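Long-range contacts in catechol 2,3-dioxygenase (Rhodococcus sp., PDB 2WL9), which probably cleaves the ring of catechol-type substrates next to the two hydroxyls, using molecular oxygen and a bound iron, in the breakdown of aromatic hydrocarbons: residues D18-Y23 with C254-G259; D46-R51 with P122-S127; P132-F137 with L220-Y225; G148-R153 with H197-G202. All blocks are in the same frame, centred on the assembly; numbering follows the deposited sequence.

Contact 1 joins the two halves of the chain. Its helix 17-24 belongs to the N-terminal half, and its other side follows strand 250-255 of the C-terminal sheet. The other three contacts lie inside the loop it closes. Contact 2 comes first and ties the loop between strands 40-44 and 52-56 to the loop after strand 115-120. Contacts 3 and 4 come later, with contact 4 nested inside contact 3. Contact 4 reaches the same sheet as contact 1, and it holds the iron ligand His149. The centres lie about 17 to 24 Å apart and no two contacts touch. Contacts 2 and 3 meet other subunits, so they belong to the assembly as well.

Contact 1 (D18-Y23 with C254-G259); sequences DAWRDY and CANPSG
Cys254 SG lies 3.4 Å from Tyr23 OH, where strand 250-255 ends beside helix 17-24. Ala255 O is 3.1 Å from Tyr23 OH. Asn256 puts its CA over one face of the Tyr23 ring in a CH-pi contact, and its CB lies 3.6 Å from Tyr23 CE2. Its CG lies 3.6 Å from Trp20 CH2, amide and ring planes 41° apart. Asn256 OD1 accepts from Ser258 N, an Asx turn at the start of a type I turn that runs to Gly259.

Pro257 is the wedge. Its CD sits over the centre of the Trp20 six-membered ring, 3.6 Å from the centroid, and over one face of the Tyr23 ring, nearer the rim. Its CB touches Ala19 CB at 4.0 Å. Tyr23 points from the helix toward the turn, with CG anti to the backbone N (chi1 177°) and the ring facing Pro257 CD.

Ser258 OG accepts from Trp20 NE1 at 3.0 Å, in the plane of the indole but bent at 144°. The same OG is hydrogen-bonded to Asp60. Trp262 meets both aromatic rings from elsewhere in the C-terminal sheet.

The chemistry is that of a proline gripped by two aromatic faces, with one bent hydrogen bond from the indole N-H to Ser258 OG at the ring edge. It joins the N-terminal helix to the C-terminal sheet mainly by CH-pi and apolar contact.

Contact 2 (D46-R51 with P122-S127); sequences DRWHHR and PQVDTS
Arg47 O takes two donors, the backbone N of Asp125 at 2.9 Å and a side-chain N-H of Arg44. The second backbone bond across the contact runs the other way, from His49 N to Gln123 O at 2.9 Å, and is nearly straight (170°). A water lies 2.9 Å from Gln123 O and accepts from His50 N. Between the two backbone bonds Trp48 and Val124 bring their CA atoms to 4.1 Å, a single beta bridge.

The Trp48 ring is covered on both faces. Pro122 CB lies over one face, 3.6 Å from the centroid of the six-membered ring. Arg51 NH1 lies over the centre of the opposite face and makes a salt bridge to Asp46 OD2 with weak hydrogen-bond geometry.

The contact joins two loops. One connects strands 40-44 and 52-56 of the N-terminal sheet, and the other follows strand 115-120. Asp46 OD1 accepts from Trp48 N, an Asx turn, the N-H coming from above the carboxylate plane.

His49 CG is anti to the backbone N (chi1 173°), and the ring lies beside Asp125. His49 CD2 approaches Asp125 OD2 at 3.2 Å, while His49 NE2 is bonded to Asp35. Gln123 NE2 donates to the syn lone pair of Asp125 OD1. Val124 CG1 packs over one face of the Arg47 guanidinium, 3.6 Å from NH1. Arg47 NH2 forms a salt bridge with Glu276 of the second subunit.

Contact 3 (P132-F137 with L220-Y225); sequences PGRPMF and LDDLGY
Arg134 grips Asp222 with two nitrogens. NH1 makes a salt bridge to Asp222 OD1 at 2.9 Å, and NH2 donates to the Asp222 carbonyl O. NH1 also donates to Pro135 O, close to the guanidinium plane. The Arg134 chain bends at chi2 (80°), which places its CD beside Tyr225 CE2. One face of the guanidinium lies on the Tyr225 ring, with the planes 13° apart and Tyr225 CD2 3.4 Å from Arg134 CZ.

Pro135 sets its CD 3.6 Å from Tyr225 OH. Met136 brings its CE to 3.7 Å from Asp222 OD2. Phe137 N donates to Asp222 OD1 on the syn side at 2.9 Å, so this oxygen takes two donors. Asp222 OD2 is held by Gly138 N, which leaves the carboxylate gripped at both oxygens. Asp221 CB lies over the centre of the Phe137 ring, 3.6 Å from the centroid.

Asp221 OD1 forms a salt bridge with Lys243 of the fourth subunit. Pro129 of the third subunit packs on Pro135, Phe137 and Tyr225. The loop from strand 115-120 to strand 149-152 thus lies against the first turns of helix 220-232, which come soon after strand 210-217 and rest on strands 250-255 and 261-266.

Contact 4 (G148-R153 with H197-G202); sequences GHIIIR and HSLAFG. With FE (Fe (III) ion), chain K.
His149 and His197 press their rings together at an oblique angle, centroids 3.8 Å apart and planes at 33°. His197 CE1 is the bump. It sits over the centre of the His149 ring, 3.2 Å from His149 NE2. In return His149 ND1 lies over one face of the His197 ring, toward its rim. A chi1 of 73° puts His149 CG between the backbone N and the carbonyl carbon, where it meets His197 CE1. His149 NE2 binds the iron at 2.3 Å, and His212 and Glu263 bind the same ion.

Strands 149-152 and 199-201 run parallel, their directions 21° apart, inside the curled C-terminal sheet. This is consistent with the metal-bearing module of type I extradiol dioxygenases, members of the glyoxalase (VOC) superfamily. Three backbone bonds join the strands: Ile150 N to Ser198 O, Ala200 N to Ile150 O, and Ile152 N to Ala200 O at 3.1 Å. Ser198 and Leu199 both face Met190 of strand 184-191, a classic beta bulge.

On the face of Ile151 and Ala200, the small Ala200 CB takes Ile151 CG1 at 3.5 Å. On the face of Ile150 and Leu199, Leu199 CD1 is the bump. It touches Ile152 CD1 at 3.6 Å and lies 4.0 Å from Ile150 CG1. Tyr164 of helix 157-167 covers Leu199 and Ile152. Phe201 CB lies against Ile152 O, 3.3 Å away, and its side chain touches Ala160 and Thr161 of that same helix.

Contact 1 (D18-Y23 with C254-G259)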
# COMPACT_ATOMS: atom_id res chain seq x y z
N ASP C 18 38.53 14.62 -27.04
CA ASP C 18 37.85 13.82 -28.02
C ASP C 18 37.61 12.38 -27.56
O ASP C 18 36.58 11.86 -27.74
CB ASP C 18 38.66 13.78 -29.31
CG ASP C 18 38.40 14.96 -30.20
OD1 ASP C 18 37.79 15.91 -29.73
OD2 ASP C 18 38.79 14.92 -31.36
N ALA C 19 38.60 11.77 -26.96
CA ALA C 19 38.46 10.39 -26.48
C ALA C 19 37.45 10.29 -25.34
O ALA C 19 36.68 9.33 -25.27
CB ALA C 19 39.81 9.82 -26.07
N TRP C 20 37.46 11.29 -24.45
CA TRP C 20 36.55 11.35 -23.30
C TRP C 20 35.09 11.51 -23.68
O TRP C 20 34.21 10.90 -23.07
CB TRP C 20 36.97 12.46 -22.34
CG TRP C 20 37.90 11.99 -21.27
CD1 TRP C 20 39.25 12.16 -21.23
CD2 TRP C 20 37.55 11.24 -20.11
NE1 TRP C 20 39.76 11.57 -20.09
CE2 TRP C 20 38.74 11.00 -19.39
CE3 TRP C 20 36.34 10.75 -19.60
CZ2 TRP C 20 38.75 10.30 -18.18
CZ3 TRP C 20 36.35 10.05 -18.40
CH2 TRP C 20 37.56 9.83 -17.70
N ARG C 21 34.82 12.34 -24.69
CA ARG C 21 33.47 12.44 -25.26
C ARG C 21 33.04 11.07 -25.78
O ARG C 21 31.99 10.56 -25.39
CB ARG C 21 33.43 13.48 -26.39
CG ARG C 21 33.74 14.89 -25.91
CD ARG C 21 33.69 15.90 -27.05
NE ARG C 21 32.33 16.05 -27.57
CZ ARG C 21 31.79 17.21 -27.94
NH1 ARG C 21 32.47 18.34 -27.83
NH2 ARG C 21 30.55 17.23 -28.41
N ASP C 22 33.86 10.47 -26.64
CA ASP C 22 33.58 9.14 -27.19
C ASP C 22 33.29 8.11 -26.10
O ASP C 22 32.39 7.29 -26.24
CB ASP C 22 34.77 8.65 -28.04
CG ASP C 22 34.84 9.32 -29.41
OD1 ASP C 22 34.17 10.35 -29.64
OD2 ASP C 22 35.60 8.81 -30.26
N TYR C 23 34.04 8.20 -25.00
CA TYR C 23 33.97 7.24 -23.92
C TYR C 23 32.79 7.50 -22.99
O TYR C 23 31.94 6.63 -22.80
CB TYR C 23 35.28 7.26 -23.15
CG TYR C 23 35.37 6.35 -21.94
CD1 TYR C 23 35.81 5.04 -22.07
CD2 TYR C 23 35.07 6.83 -20.67
CE1 TYR C 23 35.92 4.21 -20.96
CE2 TYR C 23 35.19 6.01 -19.55
CZ TYR C 23 35.62 4.70 -19.70
OH TYR C 23 35.73 3.87 -18.60
N CYS C 254 36.74 -0.89 -15.64
CA CYS C 254 37.39 -0.74 -16.94
C CYS C 254 38.19 0.56 -17.05
O CYS C 254 37.93 1.51 -16.32
CB CYS C 254 36.36 -0.83 -18.08
SG CYS C 254 35.17 0.54 -18.21
N ALA C 255 39.15 0.58 -17.97
CA ALA C 255 40.01 1.75 -18.19
C ALA C 255 39.27 2.92 -18.82
O ALA C 255 38.39 2.73 -19.65
CB ALA C 255 41.21 1.38 -19.06
N ASN C 256 39.63 4.13 -18.41
CA ASN C 256 39.15 5.34 -19.08
C ASN C 256 40.28 6.01 -19.90
O ASN C 256 41.42 5.54 -19.87
CB ASN C 256 38.45 6.29 -18.09
CG ASN C 256 39.38 6.82 -17.00
OD1 ASN C 256 40.51 7.21 -17.25
ND2 ASN C 256 38.86 6.85 -15.78
N PRO C 257 39.97 7.09 -20.64
CA PRO C 257 41.00 7.72 -21.48
C PRO C 257 42.17 8.34 -20.71
O PRO C 257 43.18 8.68 -21.32
CB PRO C 257 40.23 8.81 -22.23
CG PRO C 257 38.83 8.37 -22.20
CD PRO C 257 38.65 7.69 -20.88
N SER C 258 42.03 8.49 -19.39
CA SER C 258 43.09 9.08 -18.57
C SER C 258 43.97 8.03 -17.87
O SER C 258 44.88 8.39 -17.12
CB SER C 258 42.52 10.07 -17.56
OG SER C 258 42.07 11.25 -18.21
N GLY C 259 43.70 6.76 -18.11
CA GLY C 259 44.52 5.68 -17.59
C GLY C 259 44.14 5.20 -16.20
O GLY C 259 44.85 4.37 -15.63
O HOH W 1 42.63 12.01 -21.45

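Contact 2 (D46-R51 with P122-S127)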
# COMPACT_ATOMS: atom_id res chain seq x y z
N ASP C 46 22.20 13.90 -15.19
CA ASP C 46 20.84 14.11 -14.68
C ASP C 46 20.40 15.56 -14.88
O ASP C 46 20.94 16.25 -15.74
CB ASP C 46 20.73 13.68 -13.21
CG ASP C 46 21.65 14.47 -12.28
OD1 ASP C 46 22.35 15.40 -12.73
OD2 ASP C 46 21.67 14.15 -11.07
N ARG C 47 19.43 16.00 -14.08
CA ARG C 47 18.91 17.37 -14.14
C ARG C 47 19.98 18.47 -14.00
O ARG C 47 19.86 19.54 -14.62
CB ARG C 47 17.89 17.58 -13.03
CG ARG C 47 16.42 17.39 -13.38
CD ARG C 47 15.57 18.07 -12.28
NE ARG C 47 16.22 17.92 -10.98
CZ ARG C 47 16.09 18.74 -9.94
NH1 ARG C 47 15.29 19.81 -9.98
NH2 ARG C 47 16.76 18.48 -8.83
N TRP C 48 20.98 18.23 -13.15
CA TRP C 48 22.05 19.20 -12.90
C TRP C 48 22.75 19.58 -14.19
O TRP C 48 22.93 18.74 -15.07
CB TRP C 48 23.11 18.62 -11.96
CG TRP C 48 22.70 18.41 -10.52
CD1 TRP C 48 21.45 18.11 -10.04
CD2 TRP C 48 23.58 18.42 -9.39
NE1 TRP C 48 21.50 17.98 -8.67
CE2 TRP C 48 22.79 18.16 -8.25
CE3 TRP C 48 24.96 18.66 -9.23
CZ2 TRP C 48 23.34 18.11 -6.95
CZ3 TRP C 48 25.50 18.61 -7.95
CH2 TRP C 48 24.69 18.34 -6.83
N HIS C 49 23.16 20.84 -14.30
CA HIS C 49 23.96 21.29 -15.43
C HIS C 49 25.06 20.26 -15.73
O HIS C 49 25.26 19.88 -16.89
CB HIS C 49 24.57 22.66 -15.15
CG HIS C 49 25.54 23.11 -16.20
ND1 HIS C 49 26.90 22.95 -16.06
CD2 HIS C 49 25.35 23.71 -17.40
CE1 HIS C 49 27.51 23.42 -17.13
NE2 HIS C 49 26.59 23.90 -17.95
N HIS C 50 25.74 19.79 -14.68
CA HIS C 50 26.80 18.79 -14.82
C HIS C 50 27.12 18.06 -13.52
O HIS C 50 26.85 18.56 -12.43
CB HIS C 50 28.09 19.44 -15.34
CG HIS C 50 28.75 20.33 -14.33
ND1 HIS C 50 28.38 21.64 -14.14
CD2 HIS C 50 29.75 20.09 -13.45
CE1 HIS C 50 29.12 22.17 -13.18
NE2 HIS C 50 29.96 21.25 -12.74
N ARG C 51 27.72 16.87 -13.66
CA ARG C 51 28.31 16.17 -12.51
C ARG C 51 29.84 16.15 -12.59
O ARG C 51 30.52 15.96 -11.58
CB ARG C 51 27.79 14.73 -12.38
CG ARG C 51 26.25 14.52 -12.30
CD ARG C 51 25.49 15.54 -11.44
NE ARG C 51 25.79 15.45 -10.02
CZ ARG C 51 24.91 15.18 -9.05
NH1 ARG C 51 23.63 14.97 -9.30
NH2 ARG C 51 25.32 15.15 -7.79
N PRO C 122 23.57 23.78 -6.51
CA PRO C 122 23.99 23.46 -7.87
C PRO C 122 23.05 24.09 -8.89
O PRO C 122 21.85 24.24 -8.61
CB PRO C 122 23.84 21.94 -7.94
CG PRO C 122 22.78 21.63 -6.92
CD PRO C 122 23.08 22.57 -5.80
N GLN C 123 23.60 24.47 -10.04
CA GLN C 123 22.81 24.89 -11.19
C GLN C 123 22.10 23.66 -11.77
O GLN C 123 22.74 22.67 -12.13
CB GLN C 123 23.69 25.55 -12.25
CG GLN C 123 22.97 25.94 -13.55
CD GLN C 123 23.92 26.38 -14.67
OE1 GLN C 123 24.99 26.92 -14.42
NE2 GLN C 123 23.51 26.14 -15.91
N VAL C 124 20.78 23.75 -11.86
CA VAL C 124 19.96 22.68 -12.41
C VAL C 124 19.32 23.18 -13.71
O VAL C 124 18.75 24.28 -13.75
CB VAL C 124 18.88 22.23 -11.38
CG1 VAL C 124 18.06 21.05 -11.89
CG2 VAL C 124 19.54 21.87 -10.05
N ASP C 125 19.48 22.40 -14.78
CA ASP C 125 18.97 22.77 -16.08
C ASP C 125 17.70 21.97 -16.34
O ASP C 125 17.64 21.12 -17.23
CB ASP C 125 20.03 22.52 -17.18
CG ASP C 125 21.21 23.49 -17.09
OD1 ASP C 125 21.13 24.51 -16.36
OD2 ASP C 125 22.23 23.23 -17.76
N THR C 126 16.68 22.27 -15.55
CA THR C 126 15.40 21.58 -15.64
C THR C 126 14.81 21.73 -17.04
O THR C 126 14.25 20.78 -17.58
CB THR C 126 14.42 22.09 -14.55
OG1 THR C 126 15.07 22.03 -13.27
CG2 THR C 126 13.15 21.23 -14.48
N SER C 127 14.99 22.91 -17.64
CA SER C 127 14.38 23.26 -18.94
C SER C 127 14.86 22.43 -20.14
O SER C 127 14.17 22.35 -21.15
CB SER C 127 14.59 24.74 -19.24
OG SER C 127 15.97 25.04 -19.36
O HOH W 2 13.58 21.77 -11.08
O HOH W 3 25.40 21.53 -12.07

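Contact 3 (P132-F137 with L220-Y225)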
# COMPACT_ATOMS: atom_id res chain seq x y z
N PRO C 132 20.85 11.44 -23.12
CA PRO C 132 22.05 10.62 -23.07
C PRO C 132 22.87 10.60 -24.37
O PRO C 132 22.30 10.73 -25.45
CB PRO C 132 21.50 9.22 -22.75
CG PRO C 132 20.10 9.24 -23.26
CD PRO C 132 19.63 10.63 -22.95
N GLY C 133 24.18 10.45 -24.24
CA GLY C 133 25.09 10.41 -25.39
C GLY C 133 25.03 9.12 -26.19
O GLY C 133 25.70 8.98 -27.22
N ARG C 134 24.26 8.16 -25.70
CA ARG C 134 23.92 6.95 -26.44
C ARG C 134 22.55 6.49 -25.93
O ARG C 134 22.16 6.87 -24.83
CB ARG C 134 25.00 5.86 -26.29
CG ARG C 134 25.38 5.46 -24.85
CD ARG C 134 24.39 4.50 -24.23
NE ARG C 134 24.95 3.80 -23.07
CZ ARG C 134 24.29 2.89 -22.35
NH1 ARG C 134 23.05 2.56 -22.67
NH2 ARG C 134 24.88 2.30 -21.32
N PRO C 135 21.82 5.69 -26.72
CA PRO C 135 20.47 5.31 -26.31
C PRO C 135 20.48 4.58 -24.98
O PRO C 135 21.31 3.70 -24.76
CB PRO C 135 20.00 4.39 -27.44
CG PRO C 135 20.78 4.86 -28.63
CD PRO C 135 22.14 5.13 -28.05
N MET C 136 19.56 4.94 -24.08
CA MET C 136 19.55 4.38 -22.74
C MET C 136 18.19 3.81 -22.41
O MET C 136 17.15 4.41 -22.72
CB MET C 136 19.93 5.44 -21.70
CG MET C 136 21.43 5.73 -21.62
SD MET C 136 21.89 6.81 -20.24
CE MET C 136 21.64 5.72 -18.83
N PHE C 137 18.21 2.64 -21.78
CA PHE C 137 17.00 1.97 -21.29
C PHE C 137 16.39 2.73 -20.12
O PHE C 137 15.16 2.75 -19.95
CB PHE C 137 17.33 0.55 -20.83
CG PHE C 137 17.73 -0.38 -21.95
CD1 PHE C 137 19.07 -0.54 -22.30
CD2 PHE C 137 16.76 -1.11 -22.63
CE1 PHE C 137 19.45 -1.41 -23.32
CE2 PHE C 137 17.13 -1.98 -23.65
CZ PHE C 137 18.47 -2.13 -24.00
N LEU C 220 19.35 -2.53 -15.44
CA LEU C 220 20.40 -3.51 -15.68
C LEU C 220 20.83 -3.52 -17.15
O LEU C 220 22.02 -3.65 -17.45
CB LEU C 220 19.95 -4.91 -15.23
CG LEU C 220 20.85 -6.14 -15.49
CD1 LEU C 220 22.30 -5.91 -15.09
CD2 LEU C 220 20.29 -7.36 -14.75
N ASP C 221 19.88 -3.35 -18.05
CA ASP C 221 20.15 -3.44 -19.48
C ASP C 221 21.13 -2.39 -20.01
O ASP C 221 21.79 -2.60 -21.03
CB ASP C 221 18.84 -3.44 -20.26
CG ASP C 221 18.02 -4.69 -20.00
OD1 ASP C 221 18.60 -5.66 -19.48
OD2 ASP C 221 16.82 -4.71 -20.30
N ASP C 222 21.22 -1.26 -19.31
CA ASP C 222 22.20 -0.22 -19.61
C ASP C 222 23.61 -0.63 -19.22
O ASP C 222 24.58 -0.25 -19.88
CB ASP C 222 21.81 1.10 -18.94
CG ASP C 222 20.78 1.87 -19.74
OD1 ASP C 222 20.86 1.82 -20.99
OD2 ASP C 222 19.89 2.50 -19.14
N LEU C 223 23.73 -1.40 -18.14
CA LEU C 223 25.01 -1.98 -17.75
C LEU C 223 25.47 -2.98 -18.80
O LEU C 223 26.63 -2.97 -19.21
CB LEU C 223 24.92 -2.64 -16.37
CG LEU C 223 26.17 -3.33 -15.82
CD1 LEU C 223 27.30 -2.33 -15.57
CD2 LEU C 223 25.83 -4.09 -14.55
N GLY C 224 24.54 -3.82 -19.25
CA GLY C 224 24.80 -4.80 -20.31
C GLY C 224 25.23 -4.14 -21.60
O GLY C 224 26.17 -4.59 -22.25
N TYR C 225 24.53 -3.06 -21.96
CA TYR C 225 24.85 -2.25 -23.14
C TYR C 225 26.27 -1.67 -23.05
O TYR C 225 27.05 -1.80 -23.99
CB TYR C 225 23.81 -1.14 -23.27
CG TYR C 225 23.84 -0.32 -24.54
CD1 TYR C 225 22.81 -0.43 -25.48
CD2 TYR C 225 24.86 0.60 -24.79
CE1 TYR C 225 22.81 0.33 -26.64
CE2 TYR C 225 24.87 1.37 -25.95
CZ TYR C 225 23.84 1.22 -26.87
OH TYR C 225 23.83 1.96 -28.03

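Contact 4 (G148-R153 with H197-G202)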
# COMPACT_ATOMS: atom_id res chain seq x y z
N GLY C 148 28.07 9.17 -7.71
CA GLY C 148 28.58 7.81 -7.56
C GLY C 148 29.53 7.77 -6.38
O GLY C 148 29.31 8.47 -5.40
N HIS C 149 30.59 6.97 -6.48
CA HIS C 149 31.64 6.98 -5.45
C HIS C 149 33.04 6.92 -6.04
O HIS C 149 33.21 6.56 -7.20
CB HIS C 149 31.44 5.87 -4.41
CG HIS C 149 31.75 4.49 -4.90
ND1 HIS C 149 30.79 3.51 -5.01
CD2 HIS C 149 32.92 3.91 -5.26
CE1 HIS C 149 31.35 2.40 -5.44
NE2 HIS C 149 32.64 2.61 -5.60
N ILE C 150 34.02 7.24 -5.21
CA ILE C 150 35.41 7.33 -5.64
C ILE C 150 36.37 6.72 -4.62
O ILE C 150 36.17 6.85 -3.40
CB ILE C 150 35.84 8.80 -5.90
CG1 ILE C 150 35.58 9.68 -4.66
CG2 ILE C 150 35.15 9.34 -7.17
CD1 ILE C 150 36.00 11.14 -4.81
N ILE C 151 37.42 6.07 -5.12
CA ILE C 151 38.55 5.69 -4.29
C ILE C 151 39.71 6.63 -4.57
O ILE C 151 40.15 6.77 -5.72
CB ILE C 151 38.96 4.22 -4.48
CG1 ILE C 151 37.94 3.30 -3.80
CG2 ILE C 151 40.37 3.97 -3.92
CD1 ILE C 151 38.36 1.84 -3.70
N ILE C 152 40.19 7.29 -3.51
CA ILE C 152 41.21 8.33 -3.64
C ILE C 152 42.43 8.04 -2.76
O ILE C 152 42.35 7.27 -1.80
CB ILE C 152 40.64 9.74 -3.36
CG1 ILE C 152 40.03 9.84 -1.95
CG2 ILE C 152 39.61 10.13 -4.44
CD1 ILE C 152 39.62 11.25 -1.54
N ARG C 153 43.55 8.67 -3.10
CA ARG C 153 44.82 8.45 -2.41
C ARG C 153 44.84 9.09 -1.03
O ARG C 153 44.51 10.26 -0.86
CB ARG C 153 45.97 8.99 -3.26
CG ARG C 153 47.37 8.59 -2.81
CD ARG C 153 48.39 8.95 -3.87
NE ARG C 153 48.38 10.38 -4.16
CZ ARG C 153 48.89 10.93 -5.26
NH1 ARG C 153 49.47 10.18 -6.19
NH2 ARG C 153 48.82 12.25 -5.43
N HIS C 197 28.38 3.68 -0.29
CA HIS C 197 29.46 4.61 0.02
C HIS C 197 29.64 5.64 -1.10
O HIS C 197 29.31 5.36 -2.26
CB HIS C 197 30.78 3.89 0.35
CG HIS C 197 31.27 2.96 -0.72
ND1 HIS C 197 32.34 3.27 -1.54
CD2 HIS C 197 30.85 1.73 -1.10
CE1 HIS C 197 32.56 2.27 -2.37
NE2 HIS C 197 31.67 1.32 -2.13
N SER C 198 30.10 6.82 -0.71
CA SER C 198 30.50 7.90 -1.62
C SER C 198 32.01 7.96 -1.76
O SER C 198 32.54 8.56 -2.70
CB SER C 198 30.03 9.25 -1.08
OG SER C 198 28.65 9.25 -0.86
N LEU C 199 32.71 7.34 -0.81
CA LEU C 199 34.15 7.53 -0.67
C LEU C 199 34.82 6.31 -0.06
O LEU C 199 34.28 5.72 0.88
CB LEU C 199 34.42 8.75 0.22
CG LEU C 199 35.84 9.21 0.50
CD1 LEU C 199 36.54 9.58 -0.79
CD2 LEU C 199 35.79 10.39 1.44
N ALA C 200 35.98 5.94 -0.60
CA ALA C 200 36.82 4.89 -0.01
C ALA C 200 38.31 5.20 -0.19
O ALA C 200 38.70 5.94 -1.09
CB ALA C 200 36.47 3.52 -0.59
N PHE C 201 39.13 4.64 0.70
CA PHE C 201 40.59 4.82 0.66
C PHE C 201 41.31 3.78 1.53
O PHE C 201 40.67 2.98 2.22
CB PHE C 201 40.98 6.26 1.07
CG PHE C 201 40.27 6.77 2.29
CD1 PHE C 201 39.14 7.57 2.16
CD2 PHE C 201 40.73 6.45 3.56
CE1 PHE C 201 38.47 8.04 3.29
CE2 PHE C 201 40.07 6.92 4.69
CZ PHE C 201 38.94 7.72 4.56
N GLY C 202 42.64 3.79 1.50
CA GLY C 202 43.42 2.80 2.24
C GLY C 202 43.55 1.48 1.50
O GLY C 202 43.62 0.41 2.11
FE FE K . 33.90 0.71 -6.10
O HOH W 4 43.88 5.08 -0.77